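Local structure of GH5 (Bacteroidetes bacterium AC2a, 4YHE) at residues 34-48 against 83-96. The protein probably hydrolyses beta-1,4-glucosidic bonds of cellulose, as a family 5 glycoside hydrolase with a beta/alpha barrel fold. Numbering follows the deposited sequence.
Sequences ETGWGNKAATQQTFN and RVDELVHMAHKAGL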
loop_
_atom_site.group_PDB
_atom_site.type_symbol
_atom_site.label_atom_id
_atom_site.label_comp_id
_atom_site.label_asym_id
_atom_site.label_seq_id
_atom_site.Cartn_x
_atom_site.Cartn_y
_atom_site.Cartn_z
ATOM N N GLU A 34 8.777 -0.970 -16.642
ATOM C CA GLU A 34 7.405 -1.388 -16.398
ATOM C C GLU A 34 7.226 -2.896 -16.591
ATOM O O GLU A 34 6.524 -3.545 -15.817
ATOM C CB GLU A 34 6.437 -0.635 -17.294
ATOM C CG GLU A 34 5.006 -0.875 -16.887
ATOM C CD GLU A 34 4.025 -0.054 -17.677
ATOM O OE1 GLU A 34 4.450 0.779 -18.493
ATOM O OE2 GLU A 34 2.816 -0.282 -17.498
ATOM N N THR A 35 7.825 -3.440 -17.663
ATOM C CA THR A 35 7.726 -4.873 -17.976
ATOM C C THR A 35 8.822 -5.758 -17.369
ATOM O O THR A 35 8.904 -6.952 -17.689
ATOM C CB THR A 35 7.704 -5.123 -19.506
ATOM O OG1 THR A 35 8.950 -4.716 -20.097
ATOM C CG2 THR A 35 6.554 -4.386 -20.167
ATOM N N GLY A 36 9.638 -5.191 -16.492
ATOM C CA GLY A 36 10.832 -5.841 -15.991
ATOM C C GLY A 36 10.614 -7.137 -15.232
ATOM O O GLY A 36 11.503 -8.007 -15.204
ATOM N N TRP A 37 9.462 -7.253 -14.558
ATOM C CA TRP A 37 9.109 -8.472 -13.846
ATOM C C TRP A 37 8.012 -9.248 -14.508
ATOM O O TRP A 37 7.378 -10.049 -13.871
ATOM C CB TRP A 37 8.800 -8.176 -12.367
ATOM C CG TRP A 37 10.039 -7.770 -11.581
ATOM C CD1 TRP A 37 11.357 -7.929 -11.966
ATOM C CD2 TRP A 37 10.073 -7.145 -10.292
ATOM N NE1 TRP A 37 12.194 -7.421 -10.998
ATOM C CE2 TRP A 37 11.440 -6.951 -9.954
ATOM C CE3 TRP A 37 9.083 -6.725 -9.387
ATOM C CZ2 TRP A 37 11.842 -6.361 -8.752
ATOM C CZ3 TRP A 37 9.476 -6.128 -8.201
ATOM C CH2 TRP A 37 10.863 -5.961 -7.885
ATOM N N GLY A 38 7.816 -9.059 -15.814
ATOM C CA GLY A 38 6.999 -9.992 -16.565
ATOM C C GLY A 38 5.550 -9.606 -16.761
ATOM O O GLY A 38 4.828 -10.346 -17.404
ATOM N N ASN A 39 5.110 -8.476 -16.209
ATOM C CA ASN A 39 3.788 -7.953 -16.585
ATOM C C ASN A 39 3.902 -7.206 -17.883
ATOM O O ASN A 39 4.916 -6.553 -18.123
ATOM C CB ASN A 39 3.208 -7.034 -15.497
ATOM C CG ASN A 39 2.693 -7.824 -14.301
ATOM O OD1 ASN A 39 1.770 -8.636 -14.438
ATOM N ND2 ASN A 39 3.300 -7.620 -13.140
ATOM N N LYS A 40 2.848 -7.259 -18.694
ATOM C CA LYS A 40 2.732 -6.360 -19.820
ATOM C C LYS A 40 2.290 -4.975 -19.375
ATOM O O LYS A 40 1.716 -4.797 -18.286
ATOM C CB LYS A 40 1.835 -6.959 -20.905
ATOM C CG LYS A 40 2.435 -8.246 -21.459
ATOM C CD LYS A 40 1.650 -8.822 -22.627
ATOM C CE LYS A 40 2.321 -10.099 -23.163
ATOM N NZ LYS A 40 2.734 -11.133 -22.164
ATOM N N ALA A 41 2.531 -3.992 -20.226
ATOM C CA ALA A 41 2.286 -2.598 -19.850
ATOM C C ALA A 41 0.786 -2.340 -19.684
ATOM O O ALA A 41 -0.009 -2.943 -20.394
ATOM C CB ALA A 41 2.875 -1.648 -20.882
ATOM N N ALA A 42 0.424 -1.431 -18.773
ATOM C CA ALA A 42 -0.986 -1.168 -18.522
ATOM C C ALA A 42 -1.580 -0.349 -19.653
ATOM O O ALA A 42 -0.877 0.399 -20.330
ATOM C CB ALA A 42 -1.168 -0.489 -17.184
ATOM N N THR A 43 -2.884 -0.507 -19.864
ATOM C CA THR A 43 -3.583 0.232 -20.888
ATOM C C THR A 43 -4.820 0.858 -20.278
ATOM O O THR A 43 -5.132 0.629 -19.124
ATOM C CB THR A 43 -4.039 -0.700 -22.050
ATOM O OG1 THR A 43 -5.041 -1.655 -21.618
ATOM C CG2 THR A 43 -2.864 -1.423 -22.629
ATOM N N GLN A 44 -5.532 1.670 -21.040
ATOM C CA GLN A 44 -6.825 2.169 -20.536
ATOM C C GLN A 44 -7.756 1.065 -20.108
ATOM O O GLN A 44 -8.516 1.230 -19.158
ATOM C CB GLN A 44 -7.549 3.001 -21.605
ATOM C CG GLN A 44 -8.749 3.787 -21.069
ATOM C CD GLN A 44 -8.380 4.766 -19.958
ATOM O OE1 GLN A 44 -7.540 5.650 -20.135
ATOM N NE2 GLN A 44 -9.020 4.611 -18.797
ATOM N N GLN A 45 -7.751 -0.037 -20.847
ATOM C CA GLN A 45 -8.612 -1.175 -20.568
ATOM C C GLN A 45 -8.312 -1.761 -19.171
ATOM O O GLN A 45 -9.211 -2.251 -18.487
ATOM C CB GLN A 45 -8.464 -2.242 -21.668
ATOM C CG GLN A 45 -9.065 -1.857 -23.039
ATOM C CD GLN A 45 -8.426 -0.620 -23.693
ATOM O OE1 GLN A 45 -7.196 -0.565 -23.980
ATOM N NE2 GLN A 45 -9.265 0.401 -23.936
ATOM N N THR A 46 -7.045 -1.717 -18.746
ATOM C CA THR A 46 -6.702 -2.121 -17.395
ATOM C C THR A 46 -7.550 -1.378 -16.370
ATOM O O THR A 46 -8.239 -2.000 -15.550
ATOM C CB THR A 46 -5.220 -1.853 -17.059
ATOM O OG1 THR A 46 -4.384 -2.421 -18.075
ATOM C CG2 THR A 46 -4.863 -2.457 -15.714
ATOM N N PHE A 47 -7.524 -0.055 -16.440
ATOM C CA PHE A 47 -8.195 0.784 -15.460
ATOM C C PHE A 47 -9.712 0.722 -15.607
ATOM O O PHE A 47 -10.429 0.759 -14.604
ATOM C CB PHE A 47 -7.672 2.203 -15.551
ATOM C CG PHE A 47 -6.202 2.289 -15.257
ATOM C CD1 PHE A 47 -5.753 2.289 -13.949
ATOM C CD2 PHE A 47 -5.284 2.317 -16.277
ATOM C CE1 PHE A 47 -4.399 2.328 -13.668
ATOM C CE2 PHE A 47 -3.925 2.347 -16.009
ATOM C CZ PHE A 47 -3.485 2.363 -14.708
ATOM N N ASN A 48 -10.190 0.574 -16.833
ATOM C CA ASN A 48 -11.632 0.340 -17.050
ATOM C C ASN A 48 -12.109 -0.944 -16.344
ATOM O O ASN A 48 -13.186 -0.989 -15.722
ATOM C CB ASN A 48 -11.920 0.246 -18.568
ATOM C CG ASN A 48 -11.732 1.581 -19.300
ATOM O OD1 ASN A 48 -11.541 2.636 -18.701
ATOM N ND2 ASN A 48 -11.830 1.530 -20.617
ATOM N N ARG A 83 5.242 8.576 -18.418
ATOM C CA ARG A 83 4.489 7.336 -18.301
ATOM C C ARG A 83 3.687 7.304 -17.005
ATOM O O ARG A 83 2.513 6.928 -17.014
ATOM C CB ARG A 83 5.428 6.139 -18.396
ATOM C CG ARG A 83 4.773 4.789 -18.251
ATOM C CD ARG A 83 3.678 4.553 -19.276
ATOM N NE ARG A 83 3.162 3.186 -19.177
ATOM C CZ ARG A 83 2.037 2.771 -19.751
ATOM N NH1 ARG A 83 1.319 3.609 -20.477
ATOM N NH2 ARG A 83 1.645 1.519 -19.631
ATOM N N VAL A 84 4.308 7.732 -15.907
ATOM C CA VAL A 84 3.593 7.881 -14.637
ATOM C C VAL A 84 2.397 8.819 -14.842
ATOM O O VAL A 84 1.263 8.468 -14.468
ATOM C CB VAL A 84 4.474 8.406 -13.489
ATOM C CG1 VAL A 84 3.627 8.572 -12.222
ATOM C CG2 VAL A 84 5.626 7.469 -13.224
ATOM N N ASP A 85 2.648 9.961 -15.503
ATOM C CA ASP A 85 1.594 10.941 -15.848
ATOM C C ASP A 85 0.474 10.298 -16.648
ATOM O O ASP A 85 -0.709 10.495 -16.353
ATOM C CB ASP A 85 2.232 12.105 -16.648
ATOM C CG ASP A 85 1.354 13.351 -16.760
ATOM O OD1 ASP A 85 0.143 13.334 -16.470
ATOM O OD2 ASP A 85 1.946 14.378 -17.178
ATOM N N GLU A 86 0.844 9.519 -17.656
ATOM C CA GLU A 86 -0.158 8.860 -18.514
ATOM C C GLU A 86 -1.011 7.852 -17.759
ATOM O O GLU A 86 -2.244 7.828 -17.895
ATOM C CB GLU A 86 0.513 8.166 -19.717
ATOM C CG GLU A 86 0.883 9.118 -20.849
ATOM C CD GLU A 86 0.006 8.965 -22.110
ATOM O OE1 GLU A 86 -0.279 7.816 -22.562
ATOM O OE2 GLU A 86 -0.377 10.016 -22.673
ATOM N N LEU A 87 -0.362 7.022 -16.951
ATOM C CA LEU A 87 -1.098 6.012 -16.158
ATOM C C LEU A 87 -2.095 6.647 -15.182
ATOM O O LEU A 87 -3.257 6.211 -15.080
ATOM C CB LEU A 87 -0.102 5.159 -15.380
ATOM C CG LEU A 87 0.776 4.252 -16.243
ATOM C CD1 LEU A 87 1.934 3.754 -15.412
ATOM C CD2 LEU A 87 -0.057 3.112 -16.800
ATOM N N VAL A 88 -1.619 7.677 -14.483
ATOM C CA VAL A 88 -2.427 8.443 -13.548
ATOM C C VAL A 88 -3.690 8.940 -14.251
ATOM O O VAL A 88 -4.804 8.833 -13.738
ATOM C CB VAL A 88 -1.582 9.622 -12.996
ATOM C CG1 VAL A 88 -2.420 10.725 -12.401
ATOM C CG2 VAL A 88 -0.601 9.118 -11.960
ATOM N N HIS A 89 -3.513 9.464 -15.459
ATOM C CA HIS A 89 -4.661 10.031 -16.186
ATOM C C HIS A 89 -5.568 9.010 -16.840
ATOM O O HIS A 89 -6.779 9.254 -16.956
ATOM C CB HIS A 89 -4.174 11.163 -17.110
ATOM C CG HIS A 89 -3.795 12.396 -16.357
ATOM N ND1 HIS A 89 -2.491 12.702 -16.018
ATOM C CD2 HIS A 89 -4.566 13.365 -15.798
ATOM C CE1 HIS A 89 -2.478 13.826 -15.325
ATOM N NE2 HIS A 89 -3.723 14.243 -15.175
ATOM N N MET A 90 -5.047 7.820 -17.189
ATOM C CA MET A 90 -5.930 6.696 -17.557
ATOM C C MET A 90 -6.827 6.291 -16.386
ATOM O O MET A 90 -8.040 6.077 -16.542
ATOM C CB MET A 90 -5.135 5.464 -18.003
ATOM C CG MET A 90 -4.280 5.628 -19.250
ATOM S SD MET A 90 -3.299 4.139 -19.527
ATOM C CE MET A 90 -2.441 4.504 -21.059
ATOM N N ALA A 91 -6.211 6.161 -15.206
ATOM C CA ALA A 91 -6.941 5.850 -13.983
ATOM C C ALA A 91 -8.052 6.885 -13.704
ATOM O O ALA A 91 -9.182 6.511 -13.364
ATOM C CB ALA A 91 -5.975 5.797 -12.809
ATOM N N HIS A 92 -7.715 8.165 -13.860
ATOM C CA HIS A 92 -8.658 9.267 -13.640
ATOM C C HIS A 92 -9.788 9.190 -14.639
ATOM O O HIS A 92 -10.967 9.369 -14.291
ATOM C CB HIS A 92 -7.950 10.616 -13.757
ATOM C CG HIS A 92 -8.834 11.802 -13.503
ATOM N ND1 HIS A 92 -9.689 11.886 -12.421
ATOM C CD2 HIS A 92 -8.966 12.973 -14.181
ATOM C CE1 HIS A 92 -10.332 13.043 -12.463
ATOM N NE2 HIS A 92 -9.902 13.723 -13.515
ATOM N N LYS A 93 -9.444 8.891 -15.883
ATOM C CA LYS A 93 -10.464 8.676 -16.912
ATOM C C LYS A 93 -11.422 7.569 -16.530
ATOM O O LYS A 93 -12.604 7.626 -16.865
ATOM C CB LYS A 93 -9.778 8.367 -18.238
ATOM C CG LYS A 93 -10.687 8.313 -19.449
ATOM C CD LYS A 93 -9.823 8.389 -20.712
ATOM C CE LYS A 93 -10.607 8.037 -21.962
ATOM N NZ LYS A 93 -11.870 8.815 -22.085
ATOM N N ALA A 94 -10.938 6.541 -15.825
ATOM C CA ALA A 94 -11.814 5.497 -15.360
ATOM C C ALA A 94 -12.621 5.825 -14.074
ATOM O O ALA A 94 -13.377 4.983 -13.602
ATOM C CB ALA A 94 -11.031 4.202 -15.179
ATOM N N GLY A 95 -12.402 7.000 -13.489
ATOM C CA GLY A 95 -13.084 7.394 -12.263
ATOM C C GLY A 95 -12.469 6.935 -10.945
ATOM O O GLY A 95 -13.116 6.995 -9.918
ATOM N N LEU A 96 -11.206 6.523 -10.971
ATOM C CA LEU A 96 -10.537 5.987 -9.775
ATOM C C LEU A 96 -9.764 7.064 -9.041
ATOM O O LEU A 96 -9.210 7.977 -9.650
ATOM C CB LEU A 96 -9.572 4.856 -10.171
ATOM C CG LEU A 96 -10.171 3.684 -10.928
ATOM C CD1 LEU A 96 -9.103 2.859 -11.609
ATOM C CD2 LEU A 96 -11.014 2.842 -9.987
HETATM O O HOH W 1 0.006 2.006 -22.409
HETATM O O HOH W 2 -12.489 5.155 -19.200
#
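Phe47 lies against Leu87, Met90 and Ala91 where two neighbouring outer helices of a TIM barrel, 44-53 and 78-93, pack together, an example of how apolar packing and polar ties share one interface. The axes of the helical pieces 44-48 and 83-93 come within 8.5 Å and cross at -42°. The backbone of helix 78-93 covers one face of the phenyl ring, with Ala91 N and Leu87 O both offset toward the rim. Met90 CB comes obliquely to Phe47 CD2 at 3.6 Å, its sulfur making a slanting Met-aromatic contact, while Leu96 CD1 sits at the ring edge. Val58 of strand 57-60 touches Phe47, Ala91 and Leu96, linking this layer to the barrel wall.

A salt bridge ties the other end, in the loop before helix 44-53. Arg83 takes Glu34 side-on, NE giving a 2.8 Å bond to OE1 and NH2 a bond to OE2, with carboxylate and guanidinium planes 40° apart. The bend at chi2 turns the arginine chain so that Leu87 CD2 lies over the centre of the guanidinium. NH2 also donates to Ala42 O at 2.8 Å, close to the guanidinium plane, and a water joins that carbonyl to NH1. Glu34 OE2 is further held by Ala42 N and by Gln23, which should favour the ionised carboxylate.

Thr43 and Thr46 form the capping box that starts helix 44-53, and Thr43 OG1 is also bonded to Ala349. Next to the cap, Gln44, with CG anti to its own nitrogen (chi1 -168°) and its chain folded at chi2, lays its amide beside Met90. Its NE2 serves two acceptors: Asn48 OD1, approached from above the carbonyl plane, and Met90 O at 2.9 Å, which Ala94 N reaches from the opposite face.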